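Local atomic coordinates of CoA binding domain protein (PDB entry 3QA9), a protein that belongs to the CoA-binding domain family and has a Rossmann-like fold, a parallel beta sheet with helices packed around it. Residues R18-A23 with H45-Y50; P72-V77 with G98-W103; N36-Y41 with C129-H134. All coordinates share one frame; numbering follows the deposited sequence.

Contact 1: residues R18-A23 with H45-Y50; sequences RYKKIA and HGYDVY
Lys20 and Tyr47 meet ahead of the paired strands. The aliphatic part of the lysine reaches across the tyrosine, with CD 4.2 Å from the centroid of the Tyr47 ring, an off-centre CH-pi contact. A bend at chi2 (-65°) brings CD obliquely against the ring and carries NZ on to a water that also donates to His45 O; that water lies over one face of the ring, near its rim. Both polar ends converge on the end of helix 9-18, since Lys20 NZ and Tyr47 OH each bond to Leu16 O. Lysine suits its place because its aliphatic chain packs on the ring while its ammonium reaches water and carbonyl; buried tyrosine keeps its hydroxyl bonded. The Tyr47 ring also meets Ile22 obliquely, with Ile22 CG1 4.0 Å from Tyr47 CD1.

Ile22 and Val49 turn toward the same side of the sheet, and Val49 packs there on helix 34-43. Lys21 and Asp48 turn to the other side, where Lys21 NZ forms a salt bridge to the anti lone pair of Asp48 OD1 at 3.2 Å. Asp48 OD2 is taken by Arg62, so the carboxylate, anti to its backbone N (chi1 -173°), lies between two cationic groups that probably stabilise its charge. Arg62 also makes a cation-pi contact with Tyr50.

These side chains are set in register by the backbone ladder: Asp48 N to Lys20 O (2.8 Å), Ile22 N to Asp48 O (2.8 Å) and Tyr50 N to Ile22 O (2.7 Å, nearly straight at 176°). Ile22 O also lies in the plane of the Tyr50 ring at its edge, and Val49 CA makes a CA-H...O contact with the same oxygen. Two neighbouring parallel strands joined through helix 34-43 make the beta-alpha-beta crossover characteristic of Rossmann-like folds.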
loop_
_atom_site.group_PDB
_atom_site.type_symbol
_atom_site.label_atom_id
_atom_site.label_comp_id
_atom_site.label_asym_id
_atom_site.label_seq_id
_atom_site.Cartn_x
_atom_site.Cartn_y
_atom_site.Cartn_z
ATOM N N ARG A 18 4.971 -3.509 -12.201
ATOM C CA ARG A 18 4.089 -2.738 -13.067
ATOM C C ARG A 18 3.440 -1.473 -12.514
ATOM O O ARG A 18 3.174 -0.527 -13.260
ATOM C CB ARG A 18 3.003 -3.663 -13.628
ATOM C CG ARG A 18 3.574 -4.861 -14.364
ATOM C CD ARG A 18 2.488 -5.765 -14.914
ATOM N NE ARG A 18 3.053 -6.936 -15.581
ATOM C CZ ARG A 18 2.332 -7.892 -16.157
ATOM N NH1 ARG A 18 1.007 -7.818 -16.152
ATOM N NH2 ARG A 18 2.935 -8.922 -16.740
ATOM N N TYR A 19 3.197 -1.443 -11.211
ATOM C CA TYR A 19 2.537 -0.302 -10.583
ATOM C C TYR A 19 3.452 0.528 -9.699
ATOM O O TYR A 19 3.948 0.048 -8.692
ATOM C CB TYR A 19 1.366 -0.811 -9.761
ATOM C CG TYR A 19 0.356 -1.574 -10.572
ATOM C CD1 TYR A 19 -0.128 -2.797 -10.132
ATOM C CD2 TYR A 19 -0.162 -1.041 -11.749
ATOM C CE1 TYR A 19 -1.105 -3.473 -10.831
ATOM C CE2 TYR A 19 -1.140 -1.705 -12.467
ATOM C CZ TYR A 19 -1.610 -2.922 -11.998
ATOM O OH TYR A 19 -2.573 -3.605 -12.691
ATOM N N LYS A 20 3.659 1.786 -10.064
ATOM C CA LYS A 20 4.541 2.631 -9.284
ATOM C C LYS A 20 3.831 3.731 -8.504
ATOM O O LYS A 20 4.440 4.388 -7.674
ATOM C CB LYS A 20 5.617 3.231 -10.202
ATOM C CG LYS A 20 6.410 2.205 -10.998
ATOM C CD LYS A 20 7.272 1.285 -10.133
ATOM C CE LYS A 20 7.816 0.122 -10.962
ATOM N NZ LYS A 20 8.790 -0.759 -10.270
ATOM N N LYS A 21 2.542 3.921 -8.762
ATOM C CA LYS A 21 1.772 4.961 -8.085
ATOM C C LYS A 21 1.086 4.388 -6.837
ATOM O O LYS A 21 0.054 3.717 -6.926
ATOM C CB LYS A 21 0.747 5.569 -9.066
ATOM C CG LYS A 21 1.333 5.999 -10.437
ATOM C CD LYS A 21 1.753 7.487 -10.508
ATOM C CE LYS A 21 2.548 7.879 -11.773
ATOM N NZ LYS A 21 3.665 8.883 -11.527
ATOM N N ILE A 22 1.667 4.676 -5.673
ATOM C CA ILE A 22 1.163 4.156 -4.399
ATOM C C ILE A 22 0.549 5.167 -3.441
ATOM O O ILE A 22 1.085 6.252 -3.244
ATOM C CB ILE A 22 2.296 3.479 -3.580
ATOM C CG1 ILE A 22 3.245 2.711 -4.501
ATOM C CG2 ILE A 22 1.692 2.562 -2.521
ATOM C CD1 ILE A 22 2.602 1.567 -5.240
ATOM N N ALA A 23 -0.575 4.795 -2.839
ATOM C CA ALA A 23 -1.214 5.619 -1.815
ATOM C C ALA A 23 -0.957 4.820 -0.553
ATOM O O ALA A 23 -1.453 3.717 -0.396
ATOM C CB ALA A 23 -2.696 5.754 -2.063
ATOM N N HIS A 45 13.132 3.526 -4.002
ATOM C CA HIS A 45 13.170 2.552 -5.082
ATOM C C HIS A 45 12.294 2.915 -6.269
ATOM O O HIS A 45 11.704 2.051 -6.910
ATOM C CB HIS A 45 12.818 1.156 -4.568
ATOM C CG HIS A 45 13.924 0.509 -3.791
ATOM N ND1 HIS A 45 14.184 0.811 -2.472
ATOM C CD2 HIS A 45 14.868 -0.393 -4.164
ATOM C CE1 HIS A 45 15.239 0.126 -2.064
ATOM N NE2 HIS A 45 15.671 -0.610 -3.069
ATOM N N GLY A 46 12.221 4.207 -6.552
ATOM C CA GLY A 46 11.468 4.692 -7.694
ATOM C C GLY A 46 9.954 4.667 -7.645
ATOM O O GLY A 46 9.306 4.759 -8.688
ATOM N N TYR A 47 9.373 4.551 -6.459
ATOM C CA TYR A 47 7.921 4.539 -6.345
ATOM C C TYR A 47 7.429 5.943 -6.055
ATOM O O TYR A 47 8.101 6.718 -5.391
ATOM C CB TYR A 47 7.482 3.600 -5.219
ATOM C CG TYR A 47 7.628 2.142 -5.577
ATOM C CD1 TYR A 47 6.594 1.451 -6.210
ATOM C CD2 TYR A 47 8.816 1.466 -5.326
ATOM C CE1 TYR A 47 6.751 0.113 -6.585
ATOM C CE2 TYR A 47 8.984 0.141 -5.692
ATOM C CZ TYR A 47 7.953 -0.532 -6.323
ATOM O OH TYR A 47 8.151 -1.838 -6.702
ATOM N N ASP A 48 6.250 6.259 -6.567
ATOM C CA ASP A 48 5.637 7.558 -6.347
ATOM C C ASP A 48 4.626 7.283 -5.241
ATOM O O ASP A 48 3.544 6.755 -5.472
ATOM C CB ASP A 48 4.994 8.045 -7.658
ATOM C CG ASP A 48 4.487 9.465 -7.572
ATOM O OD1 ASP A 48 3.917 9.955 -8.571
ATOM O OD2 ASP A 48 4.664 10.092 -6.512
ATOM N N VAL A 49 5.013 7.642 -4.025
ATOM C CA VAL A 49 4.200 7.374 -2.856
ATOM C C VAL A 49 3.474 8.554 -2.248
ATOM O O VAL A 49 4.093 9.505 -1.816
ATOM C CB VAL A 49 5.053 6.728 -1.731
ATOM C CG1 VAL A 49 4.136 6.211 -0.645
ATOM C CG2 VAL A 49 5.921 5.623 -2.293
ATOM N N TYR A 50 2.151 8.458 -2.193
ATOM C CA TYR A 50 1.329 9.495 -1.604
ATOM C C TYR A 50 0.802 9.119 -0.242
ATOM O O TYR A 50 -0.045 8.246 -0.116
ATOM C CB TYR A 50 0.142 9.825 -2.504
ATOM C CG TYR A 50 0.521 10.234 -3.889
ATOM C CD1 TYR A 50 0.814 9.284 -4.860
ATOM C CD2 TYR A 50 0.533 11.573 -4.243
ATOM C CE1 TYR A 50 1.131 9.658 -6.145
ATOM C CE2 TYR A 50 0.851 11.967 -5.524
ATOM C CZ TYR A 50 1.132 11.011 -6.475
ATOM O OH TYR A 50 1.422 11.414 -7.752
HETATM O O HOH W 1 10.477 0.941 -8.991
#

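Contact 2: residues P72-V77 with G98-W103; sequences PDKIEV and GAKVVW
Lys100 lies against the Glu76 carbonyl and then doubles back to meet Lys74. Its CB rests 3.5 Å from Glu76 O, and CG is still close to that oxygen. Bends at chi2 (-66°) and chi4 (-60°) fold the flexible chain back, and NZ makes a weak bond to Gly98 O of its own segment. At the tip, Lys100 NZ stands 3.6 Å from Lys74 NZ, two like charges that a water bridges by accepting from both; a second water accepts from Lys74 NZ and donates to Ile75 O and Gly98 O. Such hydration probably eases the repulsion.

The carbonyl below the lysine is gripped twice: Glu76 O accepts from Lys100 N at 2.7 Å and from Val101 N at 3.0 Å, the first donor tilted 23° from the carbonyl plane. Beyond it Val77 and Val101 lie side by side, with Val77 CG2 3.9 Å from Val101 CB; branched, apolar valine suits this buried sheet position. Gly98, at positive phi, ends helix 87-97 in a Schellman motif that turns the chain toward its strand. The arrangement is the start of a parallel strand pair, 77-80 beside 101-104, joined by that helix as a Rossmann-like beta-alpha-beta unit.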
loop_
_atom_site.group_PDB
_atom_site.type_symbol
_atom_site.label_atom_id
_atom_site.label_comp_id
_atom_site.label_asym_id
_atom_site.label_seq_id
_atom_site.Cartn_x
_atom_site.Cartn_y
_atom_site.Cartn_z
ATOM N N PRO A 72 -4.726 14.234 -5.806
ATOM C CA PRO A 72 -5.002 14.598 -7.191
ATOM C C PRO A 72 -4.757 13.495 -8.237
ATOM O O PRO A 72 -5.702 13.045 -8.881
ATOM C CB PRO A 72 -4.190 15.898 -7.388
ATOM C CG PRO A 72 -3.122 15.835 -6.328
ATOM C CD PRO A 72 -3.757 15.137 -5.158
ATOM N N ASP A 73 -3.517 13.051 -8.395
ATOM C CA ASP A 73 -3.123 12.048 -9.388
ATOM C C ASP A 73 -3.684 10.610 -9.337
ATOM O O ASP A 73 -4.410 10.233 -8.428
ATOM C CB ASP A 73 -1.593 11.965 -9.388
ATOM C CG ASP A 73 -0.938 13.328 -9.393
ATOM O OD1 ASP A 73 -0.839 13.929 -10.476
ATOM O OD2 ASP A 73 -0.546 13.801 -8.313
ATOM N N LYS A 74 -3.309 9.820 -10.344
ATOM C CA LYS A 74 -3.708 8.411 -10.463
ATOM C C LYS A 74 -3.053 7.585 -9.356
ATOM O O LYS A 74 -1.917 7.837 -8.971
ATOM C CB LYS A 74 -3.246 7.834 -11.809
ATOM C CG LYS A 74 -3.577 6.350 -12.020
ATOM C CD LYS A 74 -2.753 5.708 -13.141
ATOM C CE LYS A 74 -3.220 4.293 -13.408
ATOM N NZ LYS A 74 -4.665 4.348 -13.745
ATOM N N ILE A 75 -3.786 6.609 -8.836
ATOM C CA ILE A 75 -3.268 5.709 -7.808
ATOM C C ILE A 75 -3.540 4.293 -8.301
ATOM O O ILE A 75 -4.635 3.990 -8.777
ATOM C CB ILE A 75 -3.958 5.914 -6.447
ATOM C CG1 ILE A 75 -3.601 7.294 -5.894
ATOM C CG2 ILE A 75 -3.503 4.834 -5.462
ATOM C CD1 ILE A 75 -2.119 7.502 -5.675
ATOM N N GLU A 76 -2.532 3.433 -8.216
ATOM C CA GLU A 76 -2.681 2.062 -8.678
ATOM C C GLU A 76 -2.718 1.087 -7.513
ATOM O O GLU A 76 -3.473 0.117 -7.537
ATOM C CB GLU A 76 -1.534 1.721 -9.624
ATOM C CG GLU A 76 -1.469 2.663 -10.823
ATOM C CD GLU A 76 -0.171 2.561 -11.588
ATOM O OE1 GLU A 76 0.899 2.493 -10.942
ATOM O OE2 GLU A 76 -0.220 2.570 -12.839
ATOM N N VAL A 77 -1.909 1.353 -6.492
ATOM C CA VAL A 77 -1.855 0.489 -5.319
ATOM C C VAL A 77 -2.147 1.246 -4.029
ATOM O O VAL A 77 -1.540 2.286 -3.762
ATOM C CB VAL A 77 -0.458 -0.162 -5.156
ATOM C CG1 VAL A 77 -0.408 -0.971 -3.858
ATOM C CG2 VAL A 77 -0.140 -1.054 -6.343
ATOM N N GLY A 98 -10.363 4.078 -8.493
ATOM C CA GLY A 98 -9.944 3.295 -9.631
ATOM C C GLY A 98 -8.589 2.650 -9.421
ATOM O O GLY A 98 -7.871 2.381 -10.378
ATOM N N ALA A 99 -8.227 2.394 -8.171
ATOM C CA ALA A 99 -6.960 1.725 -7.919
ATOM C C ALA A 99 -7.088 0.310 -8.449
ATOM O O ALA A 99 -8.182 -0.159 -8.724
ATOM C CB ALA A 99 -6.641 1.702 -6.433
ATOM N N LYS A 100 -5.957 -0.365 -8.584
ATOM C CA LYS A 100 -5.927 -1.718 -9.118
ATOM C C LYS A 100 -5.663 -2.777 -8.058
ATOM O O LYS A 100 -6.062 -3.924 -8.200
ATOM C CB LYS A 100 -4.825 -1.833 -10.172
ATOM C CG LYS A 100 -4.917 -0.833 -11.297
ATOM C CD LYS A 100 -6.169 -1.107 -12.097
ATOM C CE LYS A 100 -6.212 -0.290 -13.363
ATOM N NZ LYS A 100 -6.175 1.140 -13.017
ATOM N N VAL A 101 -4.989 -2.373 -6.996
ATOM C CA VAL A 101 -4.602 -3.279 -5.940
ATOM C C VAL A 101 -4.772 -2.740 -4.542
ATOM O O VAL A 101 -4.543 -1.582 -4.283
ATOM C CB VAL A 101 -3.108 -3.643 -6.109
ATOM C CG1 VAL A 101 -2.608 -4.505 -4.932
ATOM C CG2 VAL A 101 -2.895 -4.341 -7.442
ATOM N N VAL A 102 -5.207 -3.605 -3.650
ATOM C CA VAL A 102 -5.304 -3.243 -2.259
ATOM C C VAL A 102 -4.338 -4.173 -1.553
ATOM O O VAL A 102 -4.503 -5.383 -1.584
ATOM C CB VAL A 102 -6.699 -3.442 -1.693
ATOM C CG1 VAL A 102 -6.629 -3.334 -0.209
ATOM C CG2 VAL A 102 -7.640 -2.386 -2.245
ATOM N N TRP A 103 -3.313 -3.594 -0.943
ATOM C CA TRP A 103 -2.297 -4.367 -0.244
ATOM C C TRP A 103 -2.449 -4.241 1.271
ATOM O O TRP A 103 -2.272 -3.163 1.832
ATOM C CB TRP A 103 -0.902 -3.886 -0.684
ATOM C CG TRP A 103 0.259 -4.739 -0.241
ATOM C CD1 TRP A 103 0.600 -5.062 1.042
ATOM C CD2 TRP A 103 1.258 -5.340 -1.081
ATOM N NE1 TRP A 103 1.747 -5.814 1.056
ATOM C CE2 TRP A 103 2.183 -5.989 -0.234
ATOM C CE3 TRP A 103 1.478 -5.365 -2.468
ATOM C CZ2 TRP A 103 3.291 -6.688 -0.724
ATOM C CZ3 TRP A 103 2.587 -6.058 -2.960
ATOM C CH2 TRP A 103 3.485 -6.699 -2.087
HETATM O O HOH W 2 -5.384 3.413 -11.317
HETATM O O HOH W 3 -5.784 2.437 -15.689
#

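Contact 3: residues N36-Y41 with C129-H134; sequences NIVMKY and CMMREH
Met131 CG lies over one face of the Tyr41 ring, a CH-pi contact. It sits 3.6 Å from the centroid of the Tyr41 ring, nearly along the normal, while Met131 SD is placed obliquely at 4.3 Å from the same centroid, a Met-aromatic contact. The chain leaves the backbone with CG anti to N and turns at chi3 (63°), which swings the methyl away from the ring toward Ile37. Unbranched and flexible, methionine can thus serve ring and aliphatic neighbours together.

The aromatic pair comes next: the edge of Tyr41 points toward the face of His134 in an offset edge-to-face arrangement, with planes at 73°. Flat tyrosine thus offers a face to Met131 and an edge to His134. Tyr41 OH and His134 ND1 are 3.0 Å apart. Both rings also meet His45, which stacks on Tyr41.

Apolar contacts lie alongside. Met131 CE touches Ile37 CG2 at 3.6 Å, and compact, branched Val38 fits against Cys129, its CG2 3.8 Å from Cys129 SG. That small thiol also serves as N-cap, accepting a weak bond from Arg132 N, so one sulfur meets both the neighbouring helix and its own helix start.

The helix segments run at 48° to each other. Beneath them Val38 and Met130 both touch Asp79 of strand 77-80, while Met130 also reaches Trp103 of strand 101-104 and Leu16 of helix 9-18.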
loop_
_atom_site.group_PDB
_atom_site.type_symbol
_atom_site.label_atom_id
_atom_site.label_comp_id
_atom_site.label_asym_id
_atom_site.label_seq_id
_atom_site.Cartn_x
_atom_site.Cartn_y
_atom_site.Cartn_z
ATOM N N ASN A 36 6.451 4.314 8.121
ATOM C CA ASN A 36 7.478 5.264 7.697
ATOM C C ASN A 36 8.613 4.545 6.967
ATOM O O ASN A 36 9.049 4.967 5.888
ATOM C CB ASN A 36 8.024 6.011 8.921
ATOM C CG ASN A 36 9.002 7.116 8.551
ATOM O OD1 ASN A 36 10.151 6.854 8.197
ATOM N ND2 ASN A 36 8.548 8.360 8.636
ATOM N N ILE A 37 9.087 3.450 7.552
ATOM C CA ILE A 37 10.171 2.683 6.948
ATOM C C ILE A 37 9.817 2.196 5.543
ATOM O O ILE A 37 10.598 2.362 4.602
ATOM C CB ILE A 37 10.534 1.469 7.819
ATOM C CG1 ILE A 37 11.088 1.944 9.166
ATOM C CG2 ILE A 37 11.543 0.598 7.096
ATOM C CD1 ILE A 37 11.291 0.813 10.179
ATOM N N VAL A 38 8.639 1.597 5.405
ATOM C CA VAL A 38 8.196 1.092 4.110
ATOM C C VAL A 38 8.047 2.242 3.119
ATOM O O VAL A 38 8.459 2.137 1.967
ATOM C CB VAL A 38 6.850 0.342 4.238
ATOM C CG1 VAL A 38 6.356 -0.105 2.865
ATOM C CG2 VAL A 38 7.027 -0.867 5.162
ATOM N N MET A 39 7.472 3.351 3.564
ATOM C CA MET A 39 7.311 4.473 2.657
ATOM C C MET A 39 8.655 4.987 2.150
ATOM O O MET A 39 8.814 5.247 0.956
ATOM C CB MET A 39 6.544 5.611 3.323
ATOM C CG MET A 39 6.257 6.749 2.358
ATOM S SD MET A 39 5.139 7.977 3.022
ATOM C CE MET A 39 5.628 9.407 2.035
ATOM N N LYS A 40 9.624 5.133 3.048
ATOM C CA LYS A 40 10.933 5.625 2.633
ATOM C C LYS A 40 11.587 4.627 1.682
ATOM O O LYS A 40 12.178 5.014 0.672
ATOM C CB LYS A 40 11.834 5.868 3.848
ATOM C CG LYS A 40 13.184 6.461 3.474
ATOM C CD LYS A 40 14.006 6.839 4.689
ATOM C CE LYS A 40 15.367 7.352 4.262
ATOM N NZ LYS A 40 16.192 7.774 5.415
ATOM N N TYR A 41 11.475 3.340 1.998
ATOM C CA TYR A 41 12.052 2.311 1.142
ATOM C C TYR A 41 11.481 2.423 -0.271
ATOM O O TYR A 41 12.218 2.396 -1.252
ATOM C CB TYR A 41 11.743 0.918 1.690
ATOM C CG TYR A 41 12.232 -0.205 0.803
ATOM C CD1 TYR A 41 13.489 -0.781 0.999
ATOM C CD2 TYR A 41 11.441 -0.689 -0.241
ATOM C CE1 TYR A 41 13.945 -1.813 0.180
ATOM C CE2 TYR A 41 11.889 -1.719 -1.070
ATOM C CZ TYR A 41 13.140 -2.278 -0.853
ATOM O OH TYR A 41 13.576 -3.307 -1.662
ATOM N N CYS A 129 4.478 -7.612 3.138
ATOM C CA CYS A 129 5.020 -6.262 3.280
ATOM C C CYS A 129 5.599 -5.866 1.934
ATOM O O CYS A 129 6.382 -6.607 1.370
ATOM C CB CYS A 129 6.123 -6.211 4.336
ATOM S SG CYS A 129 6.918 -4.600 4.430
ATOM N N MET A 130 5.208 -4.708 1.410
ATOM C CA MET A 130 5.716 -4.267 0.110
ATOM C C MET A 130 7.247 -4.240 0.082
ATOM O O MET A 130 7.870 -4.631 -0.907
ATOM C CB MET A 130 5.162 -2.881 -0.257
ATOM C CG MET A 130 3.691 -2.906 -0.682
ATOM S SD MET A 130 3.114 -1.419 -1.528
ATOM C CE MET A 130 3.721 -1.707 -3.202
ATOM N N MET A 131 7.849 -3.783 1.173
ATOM C CA MET A 131 9.301 -3.721 1.262
ATOM C C MET A 131 9.920 -5.119 1.284
ATOM O O MET A 131 10.839 -5.403 0.511
ATOM C CB MET A 131 9.712 -2.938 2.514
ATOM C CG MET A 131 11.216 -2.922 2.776
ATOM S SD MET A 131 11.662 -1.789 4.114
ATOM C CE MET A 131 10.812 -2.542 5.489
ATOM N N ARG A 132 9.411 -5.992 2.158
ATOM C CA ARG A 132 9.924 -7.360 2.267
ATOM C C ARG A 132 9.773 -8.110 0.945
ATOM O O ARG A 132 10.665 -8.849 0.530
ATOM C CB ARG A 132 9.184 -8.127 3.375
ATOM C CG ARG A 132 9.642 -9.582 3.555
ATOM C CD ARG A 132 10.985 -9.660 4.268
ATOM N NE ARG A 132 11.904 -10.675 3.741
ATOM C CZ ARG A 132 12.562 -10.577 2.587
ATOM N NH1 ARG A 132 12.401 -9.514 1.817
ATOM N NH2 ARG A 132 13.433 -11.514 2.229
ATOM N N GLU A 133 8.647 -7.918 0.273
ATOM C CA GLU A 133 8.422 -8.605 -0.995
ATOM C C GLU A 133 9.348 -8.061 -2.077
ATOM O O GLU A 133 9.821 -8.807 -2.935
ATOM C CB GLU A 133 6.959 -8.464 -1.421
ATOM C CG GLU A 133 5.983 -9.173 -0.481
ATOM C CD GLU A 133 6.241 -10.665 -0.397
ATOM O OE1 GLU A 133 5.950 -11.377 -1.377
ATOM O OE2 GLU A 133 6.745 -11.132 0.642
ATOM N N HIS A 134 9.614 -6.762 -2.036
ATOM C CA HIS A 134 10.504 -6.171 -3.020
ATOM C C HIS A 134 11.889 -6.776 -2.836
ATOM O O HIS A 134 12.534 -7.168 -3.805
ATOM C CB HIS A 134 10.565 -4.656 -2.848
ATOM C CG HIS A 134 11.128 -3.941 -4.036
ATOM N ND1 HIS A 134 12.467 -3.979 -4.365
ATOM C CD2 HIS A 134 10.525 -3.207 -5.001
ATOM C CE1 HIS A 134 12.662 -3.301 -5.482
ATOM N NE2 HIS A 134 11.499 -2.824 -5.890
#

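Contacts 1 and 2 are both built into the parallel sheet and meet at its middle, where strand 21-25 pairs with strand 77-80 and Glu76 OE1 accepts from Lys21 N. Each combines backbone hydrogen bonds and buried aliphatic residues with lysines at a more exposed margin; contact 1 pairs Lys21 with an aspartate, whereas contact 2 brings two lysines together around water. Contact 3 joins helices through sulfur, aromatic and apolar groups, without a clear hydrogen bond across it. Helix 34-43 connects the two strands of contact 1, and Met130 reaches Ile22 and also approaches Val77, tying contact 3 to both sheet contacts. All three mix buried and exposed residues.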